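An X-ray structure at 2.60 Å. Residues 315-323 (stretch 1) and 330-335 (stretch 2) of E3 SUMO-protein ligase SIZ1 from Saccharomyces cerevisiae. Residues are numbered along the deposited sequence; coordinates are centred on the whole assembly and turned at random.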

ATOM      1  N   ASN A 315      -2.618 -31.367  -1.694  1.00 73.98           N
ATOM      2  CA  ASN A 315      -2.738 -32.815  -1.570  1.00 72.02           C
ATOM      3  C   ASN A 315      -3.807 -33.212  -0.571  1.00 77.12           C
ATOM      4  O   ASN A 315      -3.641 -34.182   0.171  1.00 77.13           O
ATOM      5  CB  ASN A 315      -1.407 -33.409  -1.132  1.00 69.45           C
ATOM      6  CG  ASN A 315      -0.407 -33.466  -2.250  1.00 69.52           C
ATOM      7  OD1 ASN A 315      -0.211 -34.514  -2.852  1.00 76.32           O
ATOM      8  ND2 ASN A 315       0.223 -32.334  -2.550  1.00 64.70           N
ATOM      9  N   CYS A 316      -4.906 -32.468  -0.563  1.00 79.78           N
ATOM     10  CA  CYS A 316      -5.995 -32.732   0.361  1.00 82.23           C
ATOM     11  C   CYS A 316      -7.333 -32.616  -0.356  1.00 86.49           C
ATOM     12  O   CYS A 316      -7.440 -31.927  -1.369  1.00 86.06           O
ATOM     13  CB  CYS A 316      -5.927 -31.735   1.510  1.00 77.66           C
ATOM     14  SG  CYS A 316      -7.079 -32.050   2.823  1.00 89.37           S
ATOM     15  N   GLN A 317      -8.353 -33.290   0.168  1.00 91.73           N
ATOM     16  CA  GLN A 317      -9.672 -33.251  -0.447  1.00100.01           C
ATOM     17  C   GLN A 317     -10.260 -31.850  -0.408  1.00102.78           C
ATOM     18  O   GLN A 317     -10.304 -31.210   0.645  1.00104.83           O
ATOM     19  CB  GLN A 317     -10.615 -34.235   0.243  1.00105.24           C
ATOM     20  CG  GLN A 317     -10.157 -35.675   0.146  1.00109.36           C
ATOM     21  CD  GLN A 317     -11.256 -36.660   0.479  1.00113.52           C
ATOM     22  OE1 GLN A 317     -12.300 -36.689  -0.181  1.00112.30           O
ATOM     23  NE2 GLN A 317     -11.030 -37.477   1.506  1.00110.65           N
ATOM     24  N   LYS A 318     -10.712 -31.397  -1.575  1.00103.54           N
ATOM     25  CA  LYS A 318     -11.296 -30.072  -1.776  1.00103.79           C
ATOM     26  C   LYS A 318     -12.292 -29.621  -0.699  1.00102.36           C
ATOM     27  O   LYS A 318     -12.640 -28.437  -0.628  1.00100.79           O
ATOM     28  CB  LYS A 318     -11.968 -30.032  -3.154  1.00107.17           C
ATOM     29  CG  LYS A 318     -12.538 -28.683  -3.568  1.00109.04           C
ATOM     30  CD  LYS A 318     -13.247 -28.769  -4.928  1.00112.31           C
ATOM     31  CE  LYS A 318     -12.297 -29.210  -6.048  1.00110.40           C
ATOM     32  NZ  LYS A 318     -12.934 -29.157  -7.399  1.00101.62           N
ATOM     33  N   ASN A 319     -12.733 -30.553   0.143  1.00 97.00           N
ATOM     34  CA  ASN A 319     -13.703 -30.238   1.191  1.00 94.02           C
ATOM     35  C   ASN A 319     -13.193 -30.394   2.628  1.00 88.16           C
ATOM     36  O   ASN A 319     -13.948 -30.215   3.581  1.00 82.59           O
ATOM     37  CB  ASN A 319     -14.941 -31.105   0.999  1.00 96.42           C
ATOM     38  CG  ASN A 319     -14.606 -32.575   1.006  1.00103.25           C
ATOM     39  OD1 ASN A 319     -13.698 -33.018   0.292  1.00103.33           O
ATOM     40  ND2 ASN A 319     -15.329 -33.345   1.815  1.00104.78           N
ATOM     41  N   VAL A 320     -11.922 -30.740   2.791  1.00 86.61           N
ATOM     42  CA  VAL A 320     -11.356 -30.888   4.127  1.00 83.04           C
ATOM     43  C   VAL A 320     -11.091 -29.475   4.634  1.00 83.75           C
ATOM     44  O   VAL A 320     -10.607 -28.632   3.878  1.00 85.01           O
ATOM     45  CB  VAL A 320     -10.024 -31.656   4.089  1.00 78.96           C
ATOM     46  CG1 VAL A 320      -9.600 -32.030   5.492  1.00 70.60           C
ATOM     47  CG2 VAL A 320     -10.159 -32.885   3.215  1.00 75.21           C
ATOM     48  N   GLU A 321     -11.404 -29.201   5.895  1.00 79.61           N
ATOM     49  CA  GLU A 321     -11.186 -27.858   6.417  1.00 79.25           C
ATOM     50  C   GLU A 321     -10.151 -27.792   7.518  1.00 75.05           C
ATOM     51  O   GLU A 321      -9.719 -26.711   7.911  1.00 75.60           O
ATOM     52  CB  GLU A 321     -12.505 -27.248   6.901  1.00 85.29           C
ATOM     53  CG  GLU A 321     -13.466 -26.891   5.764  1.00 93.40           C
ATOM     54  CD  GLU A 321     -14.732 -26.201   6.253  1.00 96.37           C
ATOM     55  OE1 GLU A 321     -15.565 -25.806   5.402  1.00 91.82           O
ATOM     56  OE2 GLU A 321     -14.890 -26.055   7.486  1.00 92.11           O
ATOM     57  N   GLN A 322      -9.759 -28.950   8.027  1.00 72.50           N
ATOM     58  CA  GLN A 322      -8.740 -28.999   9.061  1.00 69.25           C
ATOM     59  C   GLN A 322      -7.863 -30.206   8.869  1.00 68.30           C
ATOM     60  O   GLN A 322      -8.239 -31.164   8.195  1.00 68.96           O
ATOM     61  CB  GLN A 322      -9.359 -29.064  10.446  1.00 70.83           C
ATOM     62  CG  GLN A 322     -10.081 -27.814  10.849  1.00 75.04           C
ATOM     63  CD  GLN A 322     -10.692 -27.950  12.216  1.00 78.33           C
ATOM     64  OE1 GLN A 322     -11.505 -28.849  12.461  1.00 68.65           O
ATOM     65  NE2 GLN A 322     -10.302 -27.061  13.127  1.00 81.11           N
ATOM     66  N   VAL A 323      -6.685 -30.157   9.466  1.00 66.66           N
ATOM     67  CA  VAL A 323      -5.763 -31.265   9.371  1.00 69.84           C
ATOM     68  C   VAL A 323      -5.132 -31.491  10.739  1.00 74.41           C
ATOM     69  O   VAL A 323      -4.870 -30.539  11.478  1.00 66.92           O
ATOM     70  CB  VAL A 323      -4.682 -30.979   8.329  1.00 67.56           C
ATOM     71  CG1 VAL A 323      -3.736 -32.130   8.245  1.00 77.79           C
ATOM     72  CG2 VAL A 323      -5.322 -30.761   6.977  1.00 74.85           C
ATOM     73  N   LYS A 330       3.914 -35.527   9.876  1.00 93.34           N
ATOM     74  CA  LYS A 330       2.921 -36.094   8.971  1.00 89.37           C
ATOM     75  C   LYS A 330       1.571 -35.495   9.351  1.00 87.12           C
ATOM     76  O   LYS A 330       1.421 -34.907  10.429  1.00 84.74           O
ATOM     77  CB  LYS A 330       2.860 -37.620   9.125  1.00 87.33           C
ATOM     78  CG  LYS A 330       3.564 -38.421   8.027  1.00 86.55           C
ATOM     79  CD  LYS A 330       5.080 -38.400   8.141  1.00 82.69           C
ATOM     80  CE  LYS A 330       5.719 -39.240   7.042  1.00 81.84           C
ATOM     81  NZ  LYS A 330       7.210 -39.244   7.086  1.00 80.22           N
ATOM     82  N   TRP A 331       0.591 -35.646   8.468  1.00 82.58           N
ATOM     83  CA  TRP A 331      -0.739 -35.116   8.728  1.00 77.09           C
ATOM     84  C   TRP A 331      -1.825 -36.072   8.275  1.00 78.79           C
ATOM     85  O   TRP A 331      -1.563 -37.036   7.552  1.00 80.05           O
ATOM     86  CB  TRP A 331      -0.932 -33.787   8.004  1.00 70.13           C
ATOM     87  CG  TRP A 331      -0.712 -33.878   6.524  1.00 64.00           C
ATOM     88  CD1 TRP A 331       0.482 -33.838   5.871  1.00 62.56           C
ATOM     89  CD2 TRP A 331      -1.712 -34.072   5.518  1.00 65.65           C
ATOM     90  NE1 TRP A 331       0.294 -33.994   4.517  1.00 58.37           N
ATOM     91  CE2 TRP A 331      -1.046 -34.139   4.273  1.00 63.42           C
ATOM     92  CE3 TRP A 331      -3.108 -34.195   5.546  1.00 64.65           C
ATOM     93  CZ2 TRP A 331      -1.727 -34.328   3.066  1.00 61.38           C
ATOM     94  CZ3 TRP A 331      -3.783 -34.383   4.346  1.00 64.80           C
ATOM     95  CH2 TRP A 331      -3.090 -34.446   3.124  1.00 62.72           C
ATOM     96  N   THR A 332      -3.048 -35.784   8.702  1.00 80.62           N
ATOM     97  CA  THR A 332      -4.214 -36.577   8.338  1.00 83.86           C
ATOM     98  C   THR A 332      -5.412 -35.643   8.326  1.00 83.59           C
ATOM     99  O   THR A 332      -5.648 -34.912   9.294  1.00 82.95           O
ATOM    100  CB  THR A 332      -4.470 -37.695   9.349  1.00 87.34           C
ATOM    101  OG1 THR A 332      -4.483 -37.135  10.667  1.00 91.46           O
ATOM    102  CG2 THR A 332      -3.389 -38.773   9.249  1.00 90.22           C
ATOM    103  N   ALA A 333      -6.160 -35.665   7.225  1.00 77.90           N
ATOM    104  CA  ALA A 333      -7.327 -34.807   7.076  1.00 76.62           C
ATOM    105  C   ALA A 333      -8.392 -35.172   8.090  1.00 76.79           C
ATOM    106  O   ALA A 333      -8.666 -36.345   8.305  1.00 80.90           O
ATOM    107  CB  ALA A 333      -7.886 -34.925   5.666  1.00 71.38           C
ATOM    108  N   ILE A 334      -8.986 -34.165   8.721  1.00 80.83           N
ATOM    109  CA  ILE A 334     -10.034 -34.398   9.707  1.00 81.41           C
ATOM    110  C   ILE A 334     -11.398 -34.352   9.030  1.00 87.14           C
ATOM    111  O   ILE A 334     -12.028 -33.303   8.945  1.00 87.15           O
ATOM    112  CB  ILE A 334      -9.987 -33.343  10.834  1.00 76.89           C
ATOM    113  CG1 ILE A 334      -8.690 -33.496  11.626  1.00 69.18           C
ATOM    114  CG2 ILE A 334     -11.192 -33.489  11.748  1.00 58.44           C
ATOM    115  CD1 ILE A 334      -8.594 -32.553  12.784  1.00 72.47           C
ATOM    116  N   LEU A 335     -11.838 -35.505   8.541  1.00 96.61           N
ATOM    117  CA  LEU A 335     -13.127 -35.634   7.864  1.00101.86           C
ATOM    118  C   LEU A 335     -14.283 -35.675   8.872  1.00102.80           C
ATOM    119  O   LEU A 335     -14.728 -36.798   9.206  1.00103.66           O
ATOM    120  CB  LEU A 335     -13.136 -36.904   6.994  1.00 99.03           C
TER

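The apolar centre of this contact is Val323 against Trp331 and Ala333 against Val320 and Cys316. Val323 and Ala333 form an antiparallel bridge, a non-hydrogen-bonded pair with their CA atoms 4.5 Å apart. Their side chains lie on the same face of the sheet. Val323 is buried and gives up more surface to the other stretch than any other residue here. The Val323 side chain is in the t rotamer, and Val323 CG1 packs 3.3 Å from Trp331 CB. Val323 CG1 also lies 3.5 Å from Thr332 O, so it covers backbone as well as side chain.

Ala333 is met by two more residues of the first stretch. Val320 CG1 comes within 3.4 Å of Ala333 CB, a tight apolar contact. Cys316 SG lies 4.1 Å from the same Ala333 CB. A type I turn runs from Gln317 to Val320, and Cys316 precedes it. The turn is closed by a hydrogen bond from Val320 N to Gln317 O, 2.7 Å long. Lys318, within the turn, stays out of reach of the second stretch.

Trp331 extends the apolar packing toward Asn315. Cys316 CB is 4.2 Å from Trp331 CH2. The sulfur, Cys316 SG, sits 5.4 Å from the centroid of the six-membered ring of Trp331, in an oblique approach. Asn315 O lies 3.0 Å from Trp331 CH2, at the ring edge and near its plane.

The one hydrogen bond between the stretches runs from Ile334 N to Gln322 O, 3.1 Å long and almost straight, with an N-H...O angle of 175°. It joins the residues next to the bridged pair, as is usual beside a non-hydrogen-bonded antiparallel pair. Beside it, Gln322 CB and Ile334 CD1, from two exposed residues, approach to 4.3 Å. Thr332 points its CB away from the first stretch.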